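Local coordinates for VWFA domain-containing protein (Alicyclobacillus acidocaldarius subsp. acidocaldarius, PDB 3RAG) that is of unknown function but carries a von Willebrand factor type A-like fold with a bound sodium ion, consistent with metal-dependent ligand binding as in relatives, at residues Pro27-Arg32 with Ser62-Gly67; Thr87-Gln92 with Glu130-Leu135; Ala162-Lys166 with Ser194-Asn198; Leu135-Val139 with Leu224-His228. All coordinates share one frame; numbering follows the deposited sequence. Where two conformers were deposited one is given.

Contact 1 of 4, residues Pro27-Arg32 with Ser62-Gly67; sequences PVEAAR and SIADAG
I63 lies across the ends of P27 and V28, and A66 fills the groove one helical turn further on. The CD1 of I63 reaches P27 CB at 3.7 Å, so the isoleucine's long branch rests on the proline ring, and its CG1 meets V28 CG2. With CG1 placed beside the backbone N (chi1 -71°), the shorter CG2 is turned to the methyl of A31, 4.0 Å from A31 CB. V28 forks over the second helix: CG2 sits 3.7 Å from S62 CB, while CG1 faces A66. The A66 methyl presses against backbone, with its CB 3.6 Å from V28 O, and R32 passes alongside it. The small methyls of A31 and A66 go with the close approach of the helices: the axes of the two short helical segments come within 7.9 Å and cross at -19°. An alanine in place of I63 would probably strip P27 of the CD1 methyl and A31 of CG2, opening a gap beside I218 of helix 214-232. On the solvent side, R32 NH2 forms a salt bridge to E29 OE1 at 2.6 Å, its hydrogen bond weak, and a water links R32 NH1 to D65 OD2. These are neighbouring, nearly parallel helices of successive beta-alpha units, flanking one face of the parallel part of the mixed sheet in a Rossmann-like von Willebrand A fold, with A31 and I63 both touching V41 of strand 40-46.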
# COMPACT_ATOMS: atom_id res chain seq x y z
N PRO A 27 13.15 4.67 -6.97
CA PRO A 27 11.89 4.02 -6.57
C PRO A 27 10.74 4.33 -7.54
O PRO A 27 9.73 3.62 -7.53
CB PRO A 27 11.59 4.63 -5.18
CG PRO A 27 12.32 5.98 -5.19
CD PRO A 27 13.60 5.69 -6.00
N VAL A 28 10.86 5.39 -8.34
CA VAL A 28 9.81 5.65 -9.31
C VAL A 28 9.73 4.49 -10.32
O VAL A 28 8.65 4.02 -10.67
CB VAL A 28 9.99 7.01 -9.99
CG1 VAL A 28 8.88 7.24 -11.05
CG2 VAL A 28 9.96 8.10 -8.92
N GLU A 29 10.89 4.04 -10.77
CA GLU A 29 10.95 2.90 -11.68
C GLU A 29 10.47 1.61 -11.00
O GLU A 29 9.82 0.77 -11.63
CB GLU A 29 12.39 2.73 -12.17
CG GLU A 29 12.51 2.49 -13.63
CD GLU A 29 11.72 3.51 -14.42
OE1 GLU A 29 10.91 3.09 -15.28
OE2 GLU A 29 11.90 4.72 -14.16
N ALA A 30 10.81 1.44 -9.72
CA ALA A 30 10.34 0.28 -8.97
C ALA A 30 8.82 0.24 -8.92
O ALA A 30 8.20 -0.82 -9.09
CB ALA A 30 10.93 0.28 -7.53
N ALA A 31 8.21 1.41 -8.70
CA ALA A 31 6.75 1.47 -8.63
C ALA A 31 6.16 1.19 -10.01
O ALA A 31 5.12 0.54 -10.12
CB ALA A 31 6.29 2.85 -8.15
N ARG A 32 6.80 1.70 -11.05
CA ARG A 32 6.32 1.47 -12.42
C ARG A 32 6.35 -0.04 -12.72
O ARG A 32 5.40 -0.60 -13.28
CB ARG A 32 7.17 2.27 -13.42
CG ARG A 32 6.61 2.31 -14.84
CD ARG A 32 7.45 3.28 -15.70
NE ARG A 32 7.19 4.66 -15.30
CZ ARG A 32 8.13 5.53 -14.95
NH1 ARG A 32 7.78 6.77 -14.60
NH2 ARG A 32 9.40 5.19 -14.96
N SER A 62 5.77 11.26 -7.49
CA SER A 62 6.13 10.52 -8.70
C SER A 62 5.99 9.01 -8.51
O SER A 62 5.62 8.30 -9.45
CB SER A 62 7.55 10.86 -9.14
OG SER A 62 7.61 12.24 -9.45
N ILE A 63 6.29 8.53 -7.31
CA ILE A 63 6.12 7.11 -7.00
C ILE A 63 4.65 6.73 -7.08
O ILE A 63 4.28 5.73 -7.70
CB ILE A 63 6.65 6.76 -5.57
CG1 ILE A 63 8.18 6.84 -5.54
CG2 ILE A 63 6.16 5.38 -5.10
CD1 ILE A 63 8.75 6.77 -4.09
N ALA A 64 3.80 7.52 -6.45
CA ALA A 64 2.37 7.20 -6.48
C ALA A 64 1.82 7.28 -7.92
O ALA A 64 1.04 6.43 -8.35
CB ALA A 64 1.61 8.10 -5.53
N ASP A 65 2.27 8.28 -8.67
CA ASP A 65 1.82 8.41 -10.05
C ASP A 65 2.19 7.16 -10.84
O ASP A 65 1.34 6.54 -11.49
CB ASP A 65 2.45 9.64 -10.68
CG ASP A 65 2.00 9.85 -12.12
OD1 ASP A 65 0.78 9.93 -12.34
OD2 ASP A 65 2.86 9.90 -13.03
N ALA A 66 3.46 6.77 -10.78
CA ALA A 66 3.93 5.61 -11.54
C ALA A 66 3.35 4.30 -11.04
O ALA A 66 3.21 3.33 -11.81
CB ALA A 66 5.44 5.54 -11.51
N GLY A 67 3.03 4.23 -9.74
CA GLY A 67 2.46 3.02 -9.17
C GLY A 67 0.95 2.98 -9.19
O GLY A 67 0.34 2.09 -8.59
O HOH W 1 5.01 7.93 -14.13

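Contact 2 of 4, residues Thr87-Gln92 with Glu130-Leu135; sequences THQTMQ and EDEVAL
H88 and E130 form a histidine-carboxylate hydrogen bond between two long helices, a polar link at the edge of a largely apolar contact. H88 ND1 donates to E130 OE2 at 3.1 Å, using the oxygen's anti lone pair, and the bond is bent: the N-H...O angle is 138° and the oxygen lies 21° out of the ring plane. E130 was modelled in two conformers, so the bond describes one of them. In that conformer the glutamate is stretched out, with CG anti to its own N (chi1 179°), which carries the carboxylate across to the other helix; its OE1 then lies 3.9 Å from Q92 CB, beside the aliphatic start of that glutamine. Deeper in, selenomethionine M91 curls its end between the loop and the strand. Its CE touches L135 CD2 at 3.9 Å, its SE lies 4.3 Å from V133 CG2, and the same SE is 3.9 Å from E130 O. A long, flexible, apolar chain suits this place, since it can follow the turn from helix end to strand. T87 adds its methyl, CG2, at the side of L135. R168, outside the contact, hydrogen-bonds E130 O and V133 O. A glutamate accepting from ND1 would probably orient the H88 ring and stabilise its protonated form, though the bent bond, seen in one of two glutamate conformers, makes the size of the effect uncertain.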
# COMPACT_ATOMS: atom_id res chain seq x y z
N THR A 87 -6.27 3.37 1.31
CA THR A 87 -6.34 1.95 0.96
C THR A 87 -7.74 1.68 0.42
O THR A 87 -7.90 1.10 -0.66
CB THR A 87 -6.04 1.05 2.18
OG1 THR A 87 -4.70 1.31 2.62
CG2 THR A 87 -6.14 -0.45 1.82
N HIS A 88 -8.76 2.14 1.14
CA HIS A 88 -10.13 1.98 0.64
C HIS A 88 -10.43 2.72 -0.67
O HIS A 88 -11.06 2.16 -1.59
CB HIS A 88 -11.15 2.30 1.73
CG HIS A 88 -11.26 1.23 2.77
ND1 HIS A 88 -11.84 0.00 2.52
CD2 HIS A 88 -10.86 1.19 4.07
CE1 HIS A 88 -11.79 -0.75 3.61
NE2 HIS A 88 -11.20 -0.05 4.56
N GLN A 89 -9.98 3.97 -0.79
CA GLN A 89 -10.29 4.71 -1.99
C GLN A 89 -9.61 4.13 -3.23
O GLN A 89 -10.22 4.04 -4.29
CB GLN A 89 -10.00 6.20 -1.79
CG GLN A 89 -10.37 7.08 -2.93
CD GLN A 89 -10.24 8.55 -2.56
OE1 GLN A 89 -10.24 8.91 -1.38
NE2 GLN A 89 -10.11 9.41 -3.58
N THR A 90 -8.34 3.71 -3.12
CA THR A 90 -7.67 3.11 -4.27
C THR A 90 -8.22 1.70 -4.58
O THR A 90 -8.33 1.33 -5.76
CB THR A 90 -6.09 3.07 -4.11
OG1 THR A 90 -5.73 2.38 -2.91
CG2 THR A 90 -5.51 4.50 -4.08
N MSE A 91 -8.57 0.92 -3.55
CA MSE A 91 -9.24 -0.38 -3.77
C MSE A 91 -10.55 -0.16 -4.53
O MSE A 91 -10.85 -0.83 -5.52
CB MSE A 91 -9.47 -1.14 -2.42
CG MSE A 91 -10.29 -2.47 -2.51
SE MSE A 91 -10.01 -3.66 -1.12
CE MSE A 91 -9.20 -2.48 -0.03
N GLN A 92 -11.30 0.84 -4.11
CA GLN A 92 -12.56 1.16 -4.79
C GLN A 92 -12.34 1.52 -6.26
O GLN A 92 -13.03 1.00 -7.13
CB GLN A 92 -13.32 2.28 -4.09
CG GLN A 92 -14.64 2.60 -4.79
CD GLN A 92 -15.41 3.75 -4.16
OE1 GLN A 92 -14.83 4.62 -3.51
NE2 GLN A 92 -16.72 3.76 -4.36
N GLU A 130 -15.49 -4.58 -2.64
CA GLU A 130 -14.61 -3.87 -1.72
C GLU A 130 -14.56 -4.56 -0.35
O GLU A 130 -13.55 -4.49 0.36
CB GLU A 130 -15.02 -2.41 -1.58
CG GLU A 130 -14.14 -1.63 -0.61
CD GLU A 130 -14.36 -0.13 -0.64
OE1 GLU A 130 -15.27 0.34 -1.38
OE2 GLU A 130 -13.61 0.58 0.07
N ASP A 131 -15.64 -5.25 0.01
CA ASP A 131 -15.69 -5.98 1.28
C ASP A 131 -15.18 -7.40 1.18
O ASP A 131 -14.63 -7.94 2.16
CB ASP A 131 -17.14 -6.00 1.83
CG ASP A 131 -17.25 -6.78 3.13
OD1 ASP A 131 -16.64 -6.36 4.13
OD2 ASP A 131 -17.95 -7.82 3.14
N GLU A 132 -15.36 -8.03 0.02
CA GLU A 132 -15.22 -9.48 -0.12
C GLU A 132 -13.98 -10.01 -0.81
O GLU A 132 -13.60 -11.16 -0.59
CB GLU A 132 -16.48 -10.07 -0.79
CG GLU A 132 -17.69 -9.96 0.06
CD GLU A 132 -18.93 -10.53 -0.61
OE1 GLU A 132 -18.81 -11.05 -1.74
OE2 GLU A 132 -20.02 -10.43 -0.01
N VAL A 133 -13.33 -9.20 -1.64
CA VAL A 133 -12.12 -9.69 -2.30
C VAL A 133 -10.99 -9.88 -1.28
O VAL A 133 -11.00 -9.27 -0.21
CB VAL A 133 -11.62 -8.76 -3.47
CG1 VAL A 133 -12.72 -8.56 -4.54
CG2 VAL A 133 -11.10 -7.40 -2.95
N ALA A 134 -10.04 -10.73 -1.62
CA ALA A 134 -8.82 -10.84 -0.83
C ALA A 134 -8.04 -9.53 -0.98
O ALA A 134 -8.08 -8.90 -2.04
CB ALA A 134 -7.98 -12.06 -1.27
N LEU A 135 -7.37 -9.11 0.08
CA LEU A 135 -6.55 -7.91 0.04
C LEU A 135 -5.15 -8.32 0.45
O LEU A 135 -4.95 -8.83 1.56
CB LEU A 135 -7.09 -6.87 1.02
CG LEU A 135 -6.18 -5.65 1.27
CD1 LEU A 135 -5.83 -4.98 -0.05
CD2 LEU A 135 -6.87 -4.68 2.22

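Contact 3 of 4, residues Ala162-Lys166 with Ser194-Asn198; sequences ALSLK and SSEVN
K166 and E196 supply the charged part of this contact. NZ of K166 lies 3.0 Å from OE1 of E196, a salt bridge whose hydrogen bond is weak. The lysine runs extended and then bends at chi3 (65°), which swings its ammonium over to the glutamate; E196 answers with CG beside its own N (chi1 -71°), its carboxylate reaching back to the helix. Both residues are exposed, and long chains with charged ends suit such a surface, where they can span a gap between backbones. Apolar contact lies deeper: A162 CB meets V197 CG2 at 3.4 Å, tighter than usual for two carbons, a closeness that suits the small side chain of A162. Carbon also packs on oxygen. L163 crosses E196 obliquely, its CD2 4.1 Å from E196 OE1, and CD of K166 packs off the oxygen end of the S195 carbonyl, 3.7 Å from S195 O. That oxygen is buried by the contact and has no hydrogen-bonding partner in the model. Within the loop, S194 forms an ST turn, its OG accepting from E196 N at 3.1 Å; this turns the chain at S195, from which the E196 side chain brings its end to the helix. The contact joins the C-terminal part of helix 151-165 to the loop leaving edge strand 188-194, with V197 also touching V174 of strand 172-179, and L165 turned inward on L135 and L137 of strand 135-142.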
# COMPACT_ATOMS: atom_id res chain seq x y z
N ALA A 162 -4.27 -2.51 10.19
CA ALA A 162 -4.55 -3.92 10.05
C ALA A 162 -5.82 -4.27 10.80
O ALA A 162 -6.63 -5.06 10.31
CB ALA A 162 -3.35 -4.77 10.55
N LEU A 163 -5.99 -3.70 11.99
CA LEU A 163 -7.19 -4.00 12.75
C LEU A 163 -8.44 -3.52 12.00
O LEU A 163 -9.45 -4.23 11.97
CB LEU A 163 -7.13 -3.39 14.16
CG LEU A 163 -6.11 -4.06 15.09
CD1 LEU A 163 -6.14 -3.40 16.45
CD2 LEU A 163 -6.35 -5.56 15.23
N SER A 164 -8.36 -2.34 11.40
CA SER A 164 -9.53 -1.82 10.67
C SER A 164 -9.86 -2.66 9.43
O SER A 164 -11.02 -2.87 9.10
CB SER A 164 -9.31 -0.36 10.28
OG SER A 164 -8.43 -0.28 9.17
N LEU A 165 -8.83 -3.12 8.73
CA LEU A 165 -9.04 -3.95 7.54
C LEU A 165 -9.60 -5.33 7.85
O LEU A 165 -10.26 -5.95 7.01
CB LEU A 165 -7.74 -4.07 6.72
CG LEU A 165 -7.22 -2.76 6.13
CD1 LEU A 165 -5.82 -2.97 5.57
CD2 LEU A 165 -8.16 -2.15 5.04
N LYS A 166 -9.38 -5.82 9.07
CA LYS A 166 -9.81 -7.16 9.44
C LYS A 166 -11.34 -7.24 9.55
O LYS A 166 -11.90 -8.32 9.56
CB LYS A 166 -9.15 -7.59 10.76
CG LYS A 166 -8.92 -9.09 10.88
CD LYS A 166 -7.95 -9.46 12.02
CE LYS A 166 -8.53 -9.10 13.39
NZ LYS A 166 -7.76 -9.71 14.53
N SER A 194 0.37 -12.25 7.00
CA SER A 194 -0.46 -12.76 8.08
C SER A 194 -1.76 -11.98 8.12
O SER A 194 -1.86 -10.89 7.56
CB SER A 194 0.28 -12.60 9.41
OG SER A 194 -0.57 -12.90 10.50
N SER A 195 -2.76 -12.51 8.79
CA SER A 195 -4.01 -11.78 8.96
C SER A 195 -3.89 -10.71 10.04
O SER A 195 -4.79 -9.91 10.22
CB SER A 195 -5.14 -12.75 9.32
OG SER A 195 -4.74 -13.55 10.41
N GLU A 196 -2.80 -10.73 10.80
CA GLU A 196 -2.58 -9.72 11.83
C GLU A 196 -1.18 -9.12 11.79
O GLU A 196 -0.27 -9.69 11.21
CB GLU A 196 -2.86 -10.28 13.23
CG GLU A 196 -4.34 -10.53 13.49
CD GLU A 196 -4.68 -10.48 14.97
OE1 GLU A 196 -4.97 -9.37 15.48
OE2 GLU A 196 -4.64 -11.54 15.62
N VAL A 197 -1.04 -7.97 12.42
CA VAL A 197 0.26 -7.33 12.57
C VAL A 197 0.86 -7.72 13.92
O VAL A 197 0.19 -7.58 14.94
CB VAL A 197 0.11 -5.80 12.48
CG1 VAL A 197 1.34 -5.11 13.10
CG2 VAL A 197 -0.07 -5.40 11.04
N ASN A 198 2.09 -8.22 13.90
CA ASN A 198 2.81 -8.66 15.10
C ASN A 198 3.47 -7.46 15.76
O ASN A 198 4.48 -6.96 15.28
CB ASN A 198 3.89 -9.67 14.68
CG ASN A 198 4.70 -10.22 15.85
OD1 ASN A 198 4.81 -9.59 16.90
ND2 ASN A 198 5.27 -11.40 15.66

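Contact 4 of 4, residues Leu135-Val139 with Leu224-His228; sequences LHLVV and LLLSH
L224 meets V138 first, its CB 4.2 Å from V138 CG2, and its side chain also touches F193 and L189 of strand 188-194. L225, next in the helix, packs closer. Its CG lies 3.7 Å from V138 CG2, and its CD2 is wedged against H136, 3.6 Å from H136 CB. Branched apolar residues suit this buried layer, where V138 offers one compact methyl, CG2, to both leucines. The carbonyl of L225 takes a hydrogen from a water, 2.8 Å from L225 O, that also bonds H136 ND1. One turn on from L224, H228 swings its CG anti to the backbone N (chi1 -170°), which sets its edge on the H136 ring in a T-shaped pair: H228 CD2 stands over the centre of that ring, and the planes meet at 69°. H228 also stacks with F193. An alanine in place of H136 would probably leave the H228 edge without the face it meets, its ring relying more on the stack with F193, and cost the water one of its partners. The strand and helix segments run nearly antiparallel, at 150°, as expected in the three-layer alpha/beta/alpha sandwich of von Willebrand A domains.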
# COMPACT_ATOMS: atom_id res chain seq x y z
N LEU A 135 -7.37 -9.11 0.08
CA LEU A 135 -6.55 -7.91 0.04
C LEU A 135 -5.15 -8.32 0.45
O LEU A 135 -4.95 -8.83 1.56
CB LEU A 135 -7.09 -6.87 1.02
CG LEU A 135 -6.18 -5.65 1.27
CD1 LEU A 135 -5.83 -4.98 -0.05
CD2 LEU A 135 -6.87 -4.68 2.22
N HIS A 136 -4.19 -8.14 -0.45
CA HIS A 136 -2.80 -8.46 -0.13
C HIS A 136 -2.05 -7.14 -0.06
O HIS A 136 -2.06 -6.40 -1.02
CB HIS A 136 -2.16 -9.33 -1.20
CG HIS A 136 -2.79 -10.68 -1.34
ND1 HIS A 136 -2.47 -11.54 -2.36
CD2 HIS A 136 -3.71 -11.31 -0.57
CE1 HIS A 136 -3.17 -12.66 -2.23
NE2 HIS A 136 -3.93 -12.54 -1.15
N LEU A 137 -1.41 -6.86 1.06
CA LEU A 137 -0.87 -5.54 1.34
C LEU A 137 0.52 -5.69 1.93
O LEU A 137 0.71 -6.44 2.90
CB LEU A 137 -1.76 -4.84 2.38
CG LEU A 137 -1.26 -3.50 2.94
CD1 LEU A 137 -1.14 -2.44 1.87
CD2 LEU A 137 -2.15 -2.97 4.10
N VAL A 138 1.50 -5.00 1.35
CA VAL A 138 2.80 -4.93 2.00
C VAL A 138 2.99 -3.50 2.45
O VAL A 138 2.90 -2.56 1.65
CB VAL A 138 3.95 -5.28 1.04
CG1 VAL A 138 5.28 -5.14 1.77
CG2 VAL A 138 3.77 -6.72 0.53
N VAL A 139 3.24 -3.32 3.75
CA VAL A 139 3.49 -1.99 4.28
C VAL A 139 5.02 -1.84 4.37
O VAL A 139 5.68 -2.66 5.03
CB VAL A 139 2.87 -1.85 5.69
CG1 VAL A 139 3.15 -0.46 6.24
CG2 VAL A 139 1.34 -2.11 5.64
N LEU A 224 7.35 -9.95 -2.76
CA LEU A 224 6.55 -10.63 -1.74
C LEU A 224 5.13 -10.87 -2.23
O LEU A 224 4.57 -11.96 -2.03
CB LEU A 224 6.52 -9.80 -0.44
CG LEU A 224 7.83 -9.82 0.36
CD1 LEU A 224 7.80 -8.72 1.43
CD2 LEU A 224 8.04 -11.19 0.98
N LEU A 225 4.54 -9.85 -2.86
CA LEU A 225 3.17 -9.96 -3.36
C LEU A 225 3.06 -11.04 -4.45
O LEU A 225 2.13 -11.85 -4.46
CB LEU A 225 2.66 -8.61 -3.89
CG LEU A 225 2.36 -7.56 -2.81
CD1 LEU A 225 2.26 -6.14 -3.41
CD2 LEU A 225 1.07 -7.91 -2.00
N LEU A 226 4.03 -11.05 -5.35
CA LEU A 226 4.02 -12.02 -6.43
C LEU A 226 4.27 -13.45 -5.93
O LEU A 226 3.64 -14.39 -6.42
CB LEU A 226 5.04 -11.63 -7.51
CG LEU A 226 4.74 -10.28 -8.19
CD1 LEU A 226 5.85 -9.90 -9.17
CD2 LEU A 226 3.38 -10.28 -8.90
N SER A 227 5.16 -13.61 -4.96
CA SER A 227 5.41 -14.93 -4.37
C SER A 227 4.18 -15.42 -3.63
O SER A 227 3.84 -16.61 -3.67
CB SER A 227 6.58 -14.89 -3.40
OG SER A 227 7.76 -14.47 -4.06
N HIS A 228 3.51 -14.50 -2.94
CA HIS A 228 2.31 -14.86 -2.20
C HIS A 228 1.20 -15.32 -3.14
O HIS A 228 0.53 -16.33 -2.88
CB HIS A 228 1.84 -13.69 -1.34
CG HIS A 228 0.76 -14.06 -0.37
ND1 HIS A 228 0.92 -15.06 0.57
CD2 HIS A 228 -0.50 -13.58 -0.19
CE1 HIS A 228 -0.18 -15.17 1.28
NE2 HIS A 228 -1.06 -14.30 0.83
O HOH W 2 -0.54 -11.10 -4.26

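From the N terminus, contact 1 closes first, spanning strand 40-46 and pairing the helices that follow strands 10-17 and 40-46. Contact 2 comes next, closing the long excursion of helices 79-106 and 116-132 at the start of strand 135-142. The same strand begins contact 4, whose loop ends only at helix 214-232 and contains contact 3 within it. Contacts 2 and 4 share L135, and L165 of contact 3 packs on L135 and L137 from the sheet face reached by helix 79-106. Helix 214-232 lies on the other face, with the helices of contact 1, whose centre is about 26 Å from that of contact 3.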